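Local coordinates for protein putative alpha-galactosidase/melibiase (Bacteroides fragilis, PDB 4OGZ) that probably hydrolyses terminal, non-reducing alpha-D-galactose residues of alpha-D-galactosides, as a glycoside hydrolase of family 27, at residues 208-213 with 245-250; 129-134 with 374-379; 16-21 with 97-102. All coordinates share one frame; numbering follows the deposited sequence.

Interaction 1 of 3, residues 208-213 with 245-250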
loop_
_atom_site.group_PDB
_atom_site.type_symbol
_atom_site.label_atom_id
_atom_site.label_comp_id
_atom_site.label_asym_id
_atom_site.label_seq_id
_atom_site.Cartn_x
_atom_site.Cartn_y
_atom_site.Cartn_z
ATOM N N ASP A 208 -6.940 -10.934 -20.841
ATOM C CA ASP A 208 -7.330 -11.980 -19.926
ATOM C C ASP A 208 -7.492 -11.408 -18.515
ATOM O O ASP A 208 -8.499 -11.622 -17.868
ATOM C CB ASP A 208 -6.305 -13.126 -19.950
ATOM C CG ASP A 208 -6.483 -14.043 -21.161
ATOM O OD1 ASP A 208 -7.435 -13.803 -21.937
ATOM O OD2 ASP A 208 -5.700 -15.026 -21.317
ATOM N N PHE A 209 -6.504 -10.644 -18.060
ATOM C CA PHE A 209 -6.499 -10.080 -16.692
ATOM C C PHE A 209 -7.737 -9.267 -16.456
ATOM O O PHE A 209 -8.440 -9.459 -15.455
ATOM C CB PHE A 209 -5.226 -9.235 -16.443
ATOM C CG PHE A 209 -3.930 -10.030 -16.439
ATOM C CD1 PHE A 209 -3.905 -11.394 -16.152
ATOM C CD2 PHE A 209 -2.717 -9.389 -16.712
ATOM C CE1 PHE A 209 -2.711 -12.096 -16.128
ATOM C CE2 PHE A 209 -1.528 -10.075 -16.706
ATOM C CZ PHE A 209 -1.514 -11.445 -16.426
ATOM N N ALA A 210 -8.024 -8.369 -17.398
ATOM C CA ALA A 210 -9.230 -7.590 -17.352
ATOM C C ALA A 210 -10.518 -8.424 -17.303
ATOM O O ALA A 210 -11.405 -8.159 -16.457
ATOM C CB ALA A 210 -9.286 -6.639 -18.546
ATOM N N SER A 211 -10.625 -9.438 -18.164
ATOM C CA SER A 211 -11.795 -10.328 -18.129
ATOM C C SER A 211 -11.956 -11.081 -16.787
ATOM O O SER A 211 -13.080 -11.395 -16.394
ATOM C CB SER A 211 -11.764 -11.337 -19.307
ATOM O OG SER A 211 -10.823 -12.366 -19.070
ATOM N N TRP A 212 -10.848 -11.359 -16.085
ATOM C CA TRP A 212 -10.926 -11.964 -14.764
ATOM C C TRP A 212 -11.240 -10.951 -13.651
ATOM O O TRP A 212 -11.435 -11.347 -12.511
ATOM C CB TRP A 212 -9.638 -12.710 -14.376
ATOM C CG TRP A 212 -9.189 -13.724 -15.348
ATOM C CD1 TRP A 212 -9.978 -14.450 -16.230
ATOM C CD2 TRP A 212 -7.874 -14.226 -15.504
ATOM N NE1 TRP A 212 -9.209 -15.346 -16.937
ATOM C CE2 TRP A 212 -7.908 -15.181 -16.552
ATOM C CE3 TRP A 212 -6.644 -13.904 -14.927
ATOM C CZ2 TRP A 212 -6.762 -15.824 -16.996
ATOM C CZ3 TRP A 212 -5.543 -14.522 -15.373
ATOM C CH2 TRP A 212 -5.590 -15.477 -16.381
ATOM N N GLY A 213 -11.302 -9.647 -13.963
ATOM C CA GLY A 213 -11.587 -8.638 -12.938
ATOM C C GLY A 213 -10.394 -8.184 -12.133
ATOM O O GLY A 213 -10.547 -7.638 -11.036
ATOM N N THR A 245 -7.366 -2.058 -22.047
ATOM C CA THR A 245 -8.483 -2.846 -21.527
ATOM C C THR A 245 -9.650 -1.946 -21.083
ATOM O O THR A 245 -9.545 -0.728 -21.074
ATOM C CB THR A 245 -8.089 -3.724 -20.334
ATOM O OG1 THR A 245 -7.898 -2.901 -19.182
ATOM C CG2 THR A 245 -6.821 -4.572 -20.651
ATOM N N ASP A 246 -10.753 -2.572 -20.704
ATOM C CA ASP A 246 -11.950 -1.847 -20.229
ATOM C C ASP A 246 -11.957 -1.538 -18.708
ATOM O O ASP A 246 -12.993 -1.230 -18.147
ATOM C CB ASP A 246 -13.235 -2.633 -20.647
ATOM C CG ASP A 246 -13.319 -4.076 -20.031
ATOM O OD1 ASP A 246 -12.415 -4.502 -19.288
ATOM O OD2 ASP A 246 -14.314 -4.791 -20.306
ATOM N N ARG A 247 -10.812 -1.668 -18.045
ATOM C CA ARG A 247 -10.677 -1.496 -16.607
ATOM C C ARG A 247 -9.587 -0.542 -16.204
ATOM O O ARG A 247 -8.602 -0.380 -16.901
ATOM C CB ARG A 247 -10.274 -2.807 -15.898
ATOM C CG ARG A 247 -11.301 -3.850 -15.856
ATOM C CD ARG A 247 -10.763 -5.089 -15.130
ATOM N NE ARG A 247 -10.978 -5.126 -13.679
ATOM C CZ ARG A 247 -12.165 -5.172 -13.079
ATOM N NH1 ARG A 247 -13.306 -5.101 -13.789
ATOM N NH2 ARG A 247 -12.220 -5.214 -11.746
ATOM N N SER A 248 -9.731 0.002 -15.011
ATOM C CA SER A 248 -8.648 0.708 -14.349
ATOM C C SER A 248 -7.737 -0.313 -13.644
ATOM O O SER A 248 -8.067 -0.785 -12.562
ATOM C CB SER A 248 -9.231 1.706 -13.339
ATOM O OG SER A 248 -9.898 2.745 -14.053
ATOM N N ILE A 249 -6.617 -0.673 -14.265
ATOM C CA ILE A 249 -5.650 -1.600 -13.650
ATOM C C ILE A 249 -4.403 -0.871 -13.221
ATOM O O ILE A 249 -3.746 -0.167 -14.027
ATOM C CB ILE A 249 -5.277 -2.746 -14.575
ATOM C CG1 ILE A 249 -6.531 -3.530 -14.975
ATOM C CG2 ILE A 249 -4.326 -3.705 -13.884
ATOM C CD1 ILE A 249 -6.325 -4.512 -16.112
ATOM N N VAL A 250 -4.090 -1.012 -11.942
ATOM C CA VAL A 250 -2.878 -0.458 -11.363
ATOM C C VAL A 250 -1.674 -1.189 -11.933
ATOM O O VAL A 250 -1.630 -2.440 -12.003
ATOM C CB VAL A 250 -2.892 -0.539 -9.812
ATOM C CG1 VAL A 250 -1.546 -0.167 -9.213
ATOM C CG2 VAL A 250 -3.987 0.350 -9.244
#
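The guanidinium of Arg-247 lies over the backbone of Gly-213, with Gly-213 CA 3.5 Å above its plane and over its centre. A bend in the arginine chain, chi3 90°, turns the group there, while further back Arg-247 CD rests 3.4 Å from Ala-210 O. That carbonyl accepts its hydrogen bond from Gly-213 N. Arg-247 NH2 comes within 3.0 Å of Gly-213 O, yet its charge is met chiefly by a salt bridge to Asp-215, and NE donates to Val-214 O, so the arginine follows the chain as it leaves the helix. Gly-213 is the first residue to leave helical geometry after helix 202-211, in a Schellman motif with a positive phi of 84°, and leads into strand 216-220. Residues 245-250 run in the same way from helix 228-244 into strand 250-254. The contact therefore joins two successive helix-to-strand turns of the beta/alpha barrel, at the N-terminal ends of its strands and thus at the end away from where TIM barrels carry their active sites. On the helix side the methyl of Ala-210 does the packing. Its CB meets Thr-245 CB at 3.6 Å. Asp-246 OD1 and, more loosely, Ile-249 CD1 also approach it. The hydroxyl of Thr-245 turns back to the helix that precedes it, where it is hydrogen-bonded to Leu-242 O.

Interaction 2 of 3, residues 129-134 with 374-379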
loop_
_atom_site.group_PDB
_atom_site.type_symbol
_atom_site.label_atom_id
_atom_site.label_comp_id
_atom_site.label_asym_id
_atom_site.label_seq_id
_atom_site.Cartn_x
_atom_site.Cartn_y
_atom_site.Cartn_z
ATOM N N ASN A 129 -11.118 -8.251 10.989
ATOM C CA ASN A 129 -10.065 -7.939 11.956
ATOM C C ASN A 129 -9.725 -6.477 12.070
ATOM O O ASN A 129 -8.800 -6.149 12.796
ATOM C CB ASN A 129 -8.782 -8.751 11.667
ATOM C CG ASN A 129 -8.069 -8.323 10.388
ATOM O OD1 ASN A 129 -8.338 -7.275 9.813
ATOM N ND2 ASN A 129 -7.148 -9.158 9.936
ATOM N N GLY A 130 -10.447 -5.598 11.345
ATOM C CA GLY A 130 -10.143 -4.202 11.396
ATOM C C GLY A 130 -9.444 -3.607 10.194
ATOM O O GLY A 130 -9.582 -2.401 9.952
HETATM N N MSE A 131 -8.722 -4.418 9.416
HETATM C CA MSE A 131 -7.863 -3.872 8.333
HETATM C C MSE A 131 -8.685 -3.245 7.230
HETATM O O MSE A 131 -8.333 -2.157 6.741
HETATM C CB MSE A 131 -6.900 -4.915 7.750
HETATM C CG MSE A 131 -5.903 -5.367 8.838
HETATM SE SE MSE A 131 -4.768 -6.783 8.096
HETATM C CE MSE A 131 -4.051 -5.903 6.485
ATOM N N ARG A 132 -9.787 -3.885 6.828
ATOM C CA ARG A 132 -10.635 -3.280 5.795
ATOM C C ARG A 132 -11.151 -1.924 6.231
ATOM O O ARG A 132 -11.301 -0.985 5.414
ATOM C CB ARG A 132 -11.816 -4.180 5.427
ATOM C CG ARG A 132 -12.608 -3.707 4.226
ATOM C CD ARG A 132 -13.687 -4.666 3.793
ATOM N NE ARG A 132 -14.797 -4.702 4.743
ATOM C CZ ARG A 132 -16.057 -4.979 4.439
ATOM N NH1 ARG A 132 -16.422 -5.265 3.199
ATOM N NH2 ARG A 132 -16.951 -4.994 5.392
ATOM N N ASP A 133 -11.429 -1.793 7.515
ATOM C CA ASP A 133 -11.970 -0.505 8.003
ATOM C C ASP A 133 -10.918 0.577 8.244
ATOM O O ASP A 133 -11.267 1.728 8.537
ATOM C CB ASP A 133 -12.843 -0.769 9.237
ATOM C CG ASP A 133 -14.127 -1.447 8.852
ATOM O OD1 ASP A 133 -14.869 -0.822 8.065
ATOM O OD2 ASP A 133 -14.384 -2.614 9.269
ATOM N N LEU A 134 -9.647 0.216 8.051
ATOM C CA LEU A 134 -8.544 1.167 8.001
ATOM C C LEU A 134 -7.980 1.372 6.621
ATOM O O LEU A 134 -7.001 2.120 6.432
ATOM C CB LEU A 134 -7.435 0.706 8.963
ATOM C CG LEU A 134 -7.892 0.723 10.417
ATOM C CD1 LEU A 134 -6.735 0.352 11.324
ATOM C CD2 LEU A 134 -8.437 2.080 10.851
ATOM N N ILE A 374 0.527 -2.410 15.576
ATOM C CA ILE A 374 1.272 -1.646 14.578
ATOM C C ILE A 374 0.399 -1.414 13.338
ATOM O O ILE A 374 0.153 -0.272 12.948
ATOM C CB ILE A 374 2.568 -2.370 14.196
ATOM C CG1 ILE A 374 3.515 -2.425 15.423
ATOM C CG2 ILE A 374 3.217 -1.682 13.012
ATOM C CD1 ILE A 374 4.636 -3.438 15.310
ATOM N N LEU A 375 -0.097 -2.504 12.757
ATOM C CA LEU A 375 -0.808 -2.441 11.471
ATOM C C LEU A 375 -2.179 -1.755 11.534
ATOM O O LEU A 375 -2.724 -1.389 10.506
ATOM C CB LEU A 375 -1.007 -3.855 10.929
ATOM C CG LEU A 375 0.257 -4.602 10.536
ATOM C CD1 LEU A 375 -0.142 -5.947 9.958
ATOM C CD2 LEU A 375 1.105 -3.849 9.528
ATOM N N LEU A 376 -2.764 -1.669 12.728
ATOM C CA LEU A 376 -4.025 -0.992 12.894
ATOM C C LEU A 376 -3.841 0.404 13.514
ATOM O O LEU A 376 -4.770 0.911 14.098
ATOM C CB LEU A 376 -5.007 -1.852 13.729
ATOM C CG LEU A 376 -5.381 -3.245 13.170
ATOM C CD1 LEU A 376 -6.410 -3.884 14.091
ATOM C CD2 LEU A 376 -5.928 -3.228 11.755
ATOM N N ASN A 377 -2.667 1.020 13.400
ATOM C CA ASN A 377 -2.473 2.344 13.956
ATOM C C ASN A 377 -3.088 3.331 12.978
ATOM O O ASN A 377 -2.491 3.630 11.953
ATOM C CB ASN A 377 -1.006 2.697 14.191
ATOM C CG ASN A 377 -0.836 4.037 14.897
ATOM O OD1 ASN A 377 -1.456 5.050 14.497
ATOM N ND2 ASN A 377 0.042 4.091 15.886
ATOM N N LYS A 378 -4.288 3.765 13.306
ATOM C CA LYS A 378 -5.103 4.633 12.451
ATOM C C LYS A 378 -4.414 5.948 12.124
ATOM O O LYS A 378 -4.672 6.552 11.051
ATOM C CB LYS A 378 -6.407 4.876 13.204
ATOM C CG LYS A 378 -7.318 5.975 12.717
ATOM C CD LYS A 378 -8.389 6.211 13.790
ATOM C CE LYS A 378 -9.655 6.834 13.230
ATOM N NZ LYS A 378 -10.889 6.125 13.678
ATOM N N ASP A 379 -3.582 6.430 13.051
ATOM C CA ASP A 379 -2.970 7.746 12.932
ATOM C C ASP A 379 -1.790 7.707 11.986
ATOM O O ASP A 379 -1.647 8.582 11.137
ATOM C CB ASP A 379 -2.519 8.280 14.300
ATOM C CG ASP A 379 -3.687 8.549 15.255
ATOM O OD1 ASP A 379 -4.786 8.891 14.779
ATOM O OD2 ASP A 379 -3.492 8.398 16.495
#
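Segments 129-134 and 374-379 run in the same direction, with Met-131 opposite Leu-376 and Leu-134 opposite Lys-378, both pairs 6.6 Å apart between CA atoms. Both are breaks at helix ends: Gly-130, with a phi of 106°, leaves helical geometry behind helix 116-128, and Leu-376 does so behind helix 369-375. No hydrogen bond crosses between them. Leu-376 forms the centre. Its CG stands anti to the carbonyl carbon, beside the backbone N (chi1 -60°), which sends the two methyls to the facing loop: CD1 points at Asn-129 O, 3.5 Å away, while CD2 lies 3.6 Å from Met-131 CG. Met-131, a selenomethionine here, crosses the leucine at about a right angle. Gly-130, lacking a side chain, lets Leu-376 CD2 come up against its backbone carbonyl carbon. The loop is braced by an Asx turn, in which Met-131 N donates to Asn-129 OD1 at 2.9 Å with a nearly straight N-H...O angle of 165°. In the TIM barrel, strands 102-105 and 358-360 are neighbours, and the helices that follow them, 116-128 and 369-375, bring these turns together where the barrel closes. Further along the same loop, Leu-134 packs onto the backbone of Leu-376. Its CD1 is tight against Leu-376 CA at 3.4 Å. Leu-134 CD2 lies across Lys-378 CB at 4.2 Å. Beyond Leu-376, Asn-377 is the N-cap of helix 378-384, its OD1 accepting a weak bond from Asp-379 N and another bond from Leu-380 N.

Interaction 3 of 3, residues 16-21 with 97-102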
loop_
_atom_site.group_PDB
_atom_site.type_symbol
_atom_site.label_atom_id
_atom_site.label_comp_id
_atom_site.label_asym_id
_atom_site.label_seq_id
_atom_site.Cartn_x
_atom_site.Cartn_y
_atom_site.Cartn_z
ATOM N N ASN A 16 -13.010 6.554 7.820
ATOM C CA ASN A 16 -11.580 6.664 7.743
ATOM C C ASN A 16 -11.068 6.906 6.328
ATOM O O ASN A 16 -11.772 6.651 5.351
ATOM C CB ASN A 16 -10.954 5.390 8.331
ATOM C CG ASN A 16 -11.335 5.201 9.786
ATOM O OD1 ASN A 16 -11.341 6.175 10.540
ATOM N ND2 ASN A 16 -11.680 3.972 10.185
ATOM N N PRO A 17 -9.844 7.434 6.225
ATOM C CA PRO A 17 -9.202 7.641 4.945
ATOM C C PRO A 17 -9.074 6.311 4.195
ATOM O O PRO A 17 -9.055 5.258 4.825
ATOM C CB PRO A 17 -7.798 8.117 5.320
ATOM C CG PRO A 17 -7.883 8.636 6.698
ATOM C CD PRO A 17 -9.095 8.031 7.340
ATOM N N PRO A 18 -8.936 6.362 2.872
ATOM C CA PRO A 18 -8.745 7.560 2.047
ATOM C C PRO A 18 -10.029 8.361 1.801
ATOM O O PRO A 18 -11.127 7.769 1.639
ATOM C CB PRO A 18 -8.256 6.988 0.724
ATOM C CG PRO A 18 -8.816 5.597 0.674
ATOM C CD PRO A 18 -8.906 5.111 2.080
ATOM N N HIS A 19 -9.875 9.688 1.821
ATOM C CA HIS A 19 -10.972 10.639 1.528
ATOM C C HIS A 19 -10.947 11.128 0.095
ATOM O O HIS A 19 -11.759 11.995 -0.300
ATOM C CB HIS A 19 -10.904 11.828 2.491
ATOM C CG HIS A 19 -10.993 11.428 3.933
ATOM N ND1 HIS A 19 -12.039 10.692 4.426
ATOM C CD2 HIS A 19 -10.187 11.693 4.988
ATOM C CE1 HIS A 19 -11.862 10.489 5.719
ATOM N NE2 HIS A 19 -10.725 11.058 6.081
ATOM N N VAL A 20 -10.012 10.588 -0.691
ATOM C CA VAL A 20 -9.902 10.924 -2.098
ATOM C C VAL A 20 -9.524 9.633 -2.836
ATOM O O VAL A 20 -8.646 8.892 -2.394
ATOM C CB VAL A 20 -8.891 12.080 -2.327
ATOM C CG1 VAL A 20 -7.665 11.932 -1.476
ATOM C CG2 VAL A 20 -8.458 12.181 -3.766
ATOM N N VAL A 21 -10.212 9.369 -3.944
ATOM C CA VAL A 21 -10.007 8.172 -4.725
ATOM C C VAL A 21 -10.092 8.525 -6.198
ATOM O O VAL A 21 -10.869 9.392 -6.592
ATOM C CB VAL A 21 -11.031 7.080 -4.377
ATOM C CG1 VAL A 21 -10.958 6.771 -2.914
ATOM C CG2 VAL A 21 -12.436 7.522 -4.730
ATOM N N LEU A 97 -4.585 5.622 -7.736
ATOM C CA LEU A 97 -3.822 5.672 -6.490
ATOM C C LEU A 97 -3.495 7.102 -6.057
ATOM O O LEU A 97 -2.325 7.481 -5.910
ATOM C CB LEU A 97 -2.542 4.853 -6.614
ATOM C CG LEU A 97 -2.730 3.424 -7.051
ATOM C CD1 LEU A 97 -1.405 2.654 -6.919
ATOM C CD2 LEU A 97 -3.830 2.758 -6.232
ATOM N N LEU A 98 -4.534 7.889 -5.819
ATOM C CA LEU A 98 -4.335 9.262 -5.336
ATOM C C LEU A 98 -3.885 9.293 -3.872
ATOM O O LEU A 98 -3.522 10.351 -3.343
ATOM C CB LEU A 98 -5.610 10.092 -5.549
ATOM C CG LEU A 98 -5.964 10.276 -7.014
ATOM C CD1 LEU A 98 -7.249 11.067 -7.169
ATOM C CD2 LEU A 98 -4.850 10.973 -7.787
ATOM N N THR A 99 -3.948 8.128 -3.229
ATOM C CA THR A 99 -3.233 7.847 -2.013
ATOM C C THR A 99 -2.482 6.524 -2.216
ATOM O O THR A 99 -2.820 5.766 -3.109
ATOM C CB THR A 99 -4.200 7.765 -0.809
ATOM O OG1 THR A 99 -5.074 6.629 -0.934
ATOM C CG2 THR A 99 -5.073 9.076 -0.735
ATOM N N PRO A 100 -1.493 6.232 -1.371
ATOM C CA PRO A 100 -0.783 4.960 -1.542
ATOM C C PRO A 100 -1.688 3.715 -1.348
ATOM O O PRO A 100 -2.583 3.688 -0.483
ATOM C CB PRO A 100 0.313 5.041 -0.497
ATOM C CG PRO A 100 0.568 6.501 -0.300
ATOM C CD PRO A 100 -0.779 7.152 -0.459
ATOM N N PRO A 101 -1.523 2.733 -2.226
ATOM C CA PRO A 101 -2.265 1.522 -2.103
ATOM C C PRO A 101 -1.959 0.840 -0.781
ATOM O O PRO A 101 -0.813 0.843 -0.358
ATOM C CB PRO A 101 -1.749 0.660 -3.282
ATOM C CG PRO A 101 -0.373 1.122 -3.516
ATOM C CD PRO A 101 -0.392 2.591 -3.168
HETATM N N MSE A 102 -2.987 0.275 -0.154
HETATM C CA MSE A 102 -2.836 -0.513 1.078
HETATM C C MSE A 102 -3.427 -1.845 0.838
HETATM O O MSE A 102 -4.438 -1.967 0.153
HETATM C CB MSE A 102 -3.595 0.123 2.235
HETATM C CG MSE A 102 -3.120 1.552 2.486
HETATM SE SE MSE A 102 -4.245 2.417 3.855
HETATM C CE MSE A 102 -3.842 1.092 5.227
HETATM O O HOH W 1 -7.181 6.629 -2.673
#
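Thr-99 OG1, which lies 3.6 Å from Pro-18 CB, is gripped by two partners: a water that donates to it at 2.7 Å, and Gln-385 OE1, to which it is hydrogen-bonded. The same water donates to Val-20 O, also at 2.7 Å, and so bridges the segments, between which no direct hydrogen bond forms. This is the seam between the N-terminal Ig-like domain, whose edge strand 20-23 begins here, and the loop that leads into strand 102-105 of the TIM barrel. Placed between the backbone N and the carbonyl carbon (chi1 67°), the threonine hydroxyl can take the water, while its methyl is left to pack: Thr-99 CG2 meets Val-20 CG1 at 3.9 Å, the two side chains sliding past each other in opposite directions. Pro-18, preceded by a cis peptide bond, presents CB to the threonine hydroxyl, and Phe-31 and Gln-385 also touch it. The other branch of Val-20 serves Leu-98, which crosses it at about a right angle, with Val-20 CG2 and Leu-98 CD1 3.8 Å apart. That same Leu-98 CD1 reaches on to the strand backbone, ending 3.9 Å from Val-21 C.

In the fold
Interactions 1 and 2 both belong to the barrel and both join turns that follow helices, but they lie about 28 Å apart between centres. Interaction 1 is a surface contact in which a charged group spreads over helix-end backbone; interaction 2, partly buried, is mainly apolar packing round Leu-376. Interaction 3, also partly buried, alone joins two domains, and alone uses a bridging water. It lies between the others and touches both. Toward interaction 2, Asn-16 ND2 probably hydrogen-bonds Asp-133 O at 2.8 Å, tying the Ig-like domain to the barrel a second time. Toward interaction 1 the link is apolar, Val-250 CG1 meeting Leu-97 CD1 at 3.6 Å.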